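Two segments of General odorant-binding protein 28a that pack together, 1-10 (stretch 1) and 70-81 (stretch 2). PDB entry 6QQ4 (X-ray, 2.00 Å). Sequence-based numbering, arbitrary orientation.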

# COMPACT_ATOMS: atom_id res chain seq x y z
N ASP A 1 10.06 -14.38 -0.79
CA ASP A 1 9.49 -13.87 0.45
C ASP A 1 8.67 -12.61 0.19
O ASP A 1 7.85 -12.20 1.03
CB ASP A 1 10.59 -13.58 1.47
CG ASP A 1 10.05 -13.25 2.85
OD1 ASP A 1 9.54 -14.16 3.54
OD2 ASP A 1 10.15 -12.08 3.27
N GLU A 2 8.88 -11.98 -0.96
CA GLU A 2 7.99 -10.91 -1.39
C GLU A 2 6.61 -11.49 -1.64
O GLU A 2 5.59 -10.84 -1.41
CB GLU A 2 8.50 -10.22 -2.65
CG GLU A 2 7.64 -9.05 -3.06
CD GLU A 2 7.70 -8.75 -4.53
OE1 GLU A 2 8.81 -8.50 -5.05
OE2 GLU A 2 6.63 -8.78 -5.18
N LYS A 3 6.58 -12.73 -2.12
CA LYS A 3 5.35 -13.48 -2.29
C LYS A 3 4.56 -13.55 -0.99
O LYS A 3 3.36 -13.29 -0.96
CB LYS A 3 5.64 -14.90 -2.79
CG LYS A 3 6.24 -14.98 -4.19
CD LYS A 3 5.24 -14.59 -5.26
CE LYS A 3 5.82 -14.77 -6.66
NZ LYS A 3 4.88 -14.37 -7.75
N GLU A 4 5.25 -13.91 0.09
CA GLU A 4 4.63 -14.05 1.40
C GLU A 4 4.13 -12.71 1.93
O GLU A 4 3.11 -12.65 2.63
CB GLU A 4 5.63 -14.69 2.37
CG GLU A 4 6.14 -16.04 1.86
CD GLU A 4 7.46 -16.46 2.49
OE1 GLU A 4 8.38 -16.84 1.74
OE2 GLU A 4 7.57 -16.44 3.74
N ALA A 5 4.83 -11.64 1.57
CA ALA A 5 4.41 -10.29 1.92
C ALA A 5 3.08 -9.95 1.26
O ALA A 5 2.19 -9.37 1.89
CB ALA A 5 5.47 -9.29 1.51
N LEU A 6 2.93 -10.31 -0.01
CA LEU A 6 1.68 -10.07 -0.70
C LEU A 6 0.56 -10.94 -0.12
O LEU A 6 -0.58 -10.51 -0.06
CB LEU A 6 1.82 -10.34 -2.20
CG LEU A 6 0.68 -9.79 -3.06
CD1 LEU A 6 0.65 -8.26 -2.98
CD2 LEU A 6 0.80 -10.27 -4.50
N ALA A 7 0.91 -12.14 0.31
CA ALA A 7 -0.06 -13.03 0.93
C ALA A 7 -0.62 -12.45 2.24
O ALA A 7 -1.81 -12.57 2.52
CB ALA A 7 0.56 -14.40 1.18
N LYS A 8 0.25 -11.83 3.04
CA LYS A 8 -0.16 -11.19 4.28
C LYS A 8 -1.07 -10.01 3.99
O LYS A 8 -2.04 -9.76 4.70
CB LYS A 8 1.05 -10.72 5.09
N LEU A 9 -0.75 -9.28 2.94
CA LEU A 9 -1.52 -8.10 2.57
C LEU A 9 -2.93 -8.50 2.17
O LEU A 9 -3.88 -7.77 2.42
CB LEU A 9 -0.84 -7.37 1.41
CG LEU A 9 -0.90 -5.84 1.45
CD1 LEU A 9 0.17 -5.33 2.38
CD2 LEU A 9 -0.75 -5.24 0.06
N MET A 10 -3.05 -9.68 1.56
CA MET A 10 -4.35 -10.14 1.08
C MET A 10 -5.23 -10.64 2.21
O MET A 10 -6.45 -10.51 2.13
CB MET A 10 -4.17 -11.22 0.02
CG MET A 10 -3.75 -10.63 -1.31
SD MET A 10 -4.65 -9.09 -1.67
CE MET A 10 -3.30 -7.93 -1.80
N ALA A 70 8.23 -1.51 5.33
CA ALA A 70 8.65 -1.87 3.97
C ALA A 70 8.65 -3.39 3.73
O ALA A 70 8.34 -3.84 2.62
CB ALA A 70 10.04 -1.29 3.68
N LYS A 71 8.98 -4.17 4.76
CA LYS A 71 9.01 -5.62 4.60
C LYS A 71 7.61 -6.21 4.39
O LYS A 71 7.47 -7.35 3.96
CB LYS A 71 9.69 -6.30 5.80
CG LYS A 71 8.78 -6.54 6.99
CD LYS A 71 9.38 -7.56 7.93
CE LYS A 71 8.35 -8.04 8.95
NZ LYS A 71 8.96 -8.63 10.18
N GLN A 72 6.58 -5.41 4.69
CA GLN A 72 5.19 -5.82 4.43
C GLN A 72 4.86 -5.69 2.95
O GLN A 72 3.80 -6.14 2.51
CB GLN A 72 4.20 -4.98 5.25
CG GLN A 72 4.45 -4.98 6.74
CD GLN A 72 4.65 -6.37 7.30
OE1 GLN A 72 5.68 -6.66 7.91
NE2 GLN A 72 3.66 -7.24 7.12
N TYR A 73 5.76 -5.09 2.18
CA TYR A 73 5.57 -4.92 0.75
C TYR A 73 6.53 -5.77 -0.10
O TYR A 73 6.16 -6.27 -1.16
CB TYR A 73 5.75 -3.44 0.36
CG TYR A 73 4.58 -2.54 0.65
CD1 TYR A 73 3.53 -2.41 -0.26
CD2 TYR A 73 4.53 -1.78 1.82
CE1 TYR A 73 2.47 -1.56 -0.01
CE2 TYR A 73 3.47 -0.93 2.08
CZ TYR A 73 2.44 -0.82 1.16
OH TYR A 73 1.38 0.02 1.42
N THR A 74 7.77 -5.93 0.37
CA THR A 74 8.81 -6.55 -0.45
C THR A 74 9.38 -7.85 0.12
O THR A 74 10.09 -8.58 -0.58
CB THR A 74 9.99 -5.57 -0.64
OG1 THR A 74 10.62 -5.33 0.62
CG2 THR A 74 9.50 -4.25 -1.22
N GLY A 75 9.09 -8.13 1.38
CA GLY A 75 9.71 -9.24 2.07
C GLY A 75 11.06 -8.84 2.62
O GLY A 75 11.43 -7.66 2.57
N ASN A 76 11.81 -9.81 3.14
CA ASN A 76 13.05 -9.54 3.87
C ASN A 76 14.28 -9.26 3.00
O ASN A 76 15.29 -8.79 3.52
CB ASN A 76 13.35 -10.70 4.82
CG ASN A 76 12.71 -10.53 6.18
OD1 ASN A 76 13.36 -10.11 7.14
ND2 ASN A 76 11.42 -10.85 6.28
N ASP A 77 14.21 -9.55 1.70
CA ASP A 77 15.38 -9.39 0.82
C ASP A 77 16.02 -8.00 0.86
O ASP A 77 15.32 -7.00 0.66
CB ASP A 77 15.02 -9.71 -0.63
CG ASP A 77 16.12 -9.30 -1.59
OD1 ASP A 77 17.02 -10.13 -1.85
OD2 ASP A 77 16.11 -8.15 -2.08
N PRO A 78 17.35 -7.93 1.05
CA PRO A 78 18.08 -6.67 1.26
C PRO A 78 17.97 -5.66 0.11
O PRO A 78 17.60 -4.52 0.35
CB PRO A 78 19.54 -7.12 1.43
CG PRO A 78 19.46 -8.53 1.82
CD PRO A 78 18.26 -9.08 1.07
N ALA A 79 18.28 -6.07 -1.12
CA ALA A 79 18.27 -5.15 -2.26
C ALA A 79 16.88 -4.56 -2.51
O ALA A 79 16.73 -3.34 -2.65
CB ALA A 79 18.79 -5.86 -3.51
N LYS A 80 15.87 -5.44 -2.54
CA LYS A 80 14.47 -5.02 -2.67
C LYS A 80 14.07 -4.10 -1.55
O LYS A 80 13.53 -3.01 -1.78
CB LYS A 80 13.53 -6.22 -2.66
CG LYS A 80 13.44 -7.01 -3.95
CD LYS A 80 12.53 -8.21 -3.73
CE LYS A 80 12.42 -9.07 -4.98
NZ LYS A 80 11.80 -10.39 -4.68
N LEU A 81 14.32 -4.57 -0.33
CA LEU A 81 13.90 -3.88 0.87
C LEU A 81 14.44 -2.48 0.89
O LEU A 81 13.74 -1.54 1.25
CB LEU A 81 14.37 -4.64 2.11
CG LEU A 81 13.60 -4.52 3.42
CD1 LEU A 81 12.13 -4.31 3.17
CD2 LEU A 81 13.83 -5.80 4.22

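The helix of residues 2-10 crosses the end of helix 70-74, their axes approaching to 7.2 Å at 107° between N-to-C directions; the two stretches together bury 438 Å², summed over both sides, and the contact extends beyond the helix to Lys80. Along stretch 2, Lys71 contributes mainly backbone: its O lies 3.7 Å from Ala5 CB while also accepting from Gly75 N at 3.1 Å. Gln72 follows suit, its O sitting 3.7 Å from Leu9 CD1, a van der Waals contact. Tyr73 and Thr74 point their CA-to-CB bonds away, leaving main chain to meet stretch 1; Ala5 CB is 4.0 Å from Tyr73 C, and Glu2 CB packs 3.1 Å from Thr74 O. The small methyl of Ala5 suits this close backbone approach.

At Gly75 the chain leaves helical geometry with phi 84°. Its CA comes within 4.2 Å of Glu2 CA, and an ideal CB would lie 2.6 Å from Asp1 C, a clash; the backbone angles independently call for glycine. Directly after this turn, Asn76 N donates to Asp1 OD2 at 2.8 Å and 148°, and Asn76 ND2 adds a weak bond to Asp1 OD2 at 3.5 Å. Asp77 OD2 caps the next helix, accepting from Lys80 N at 2.8 Å. Lys80, extended beyond chi1, brings NZ 3.6 Å from Glu2 OE1, a salt bridge between opposite charges.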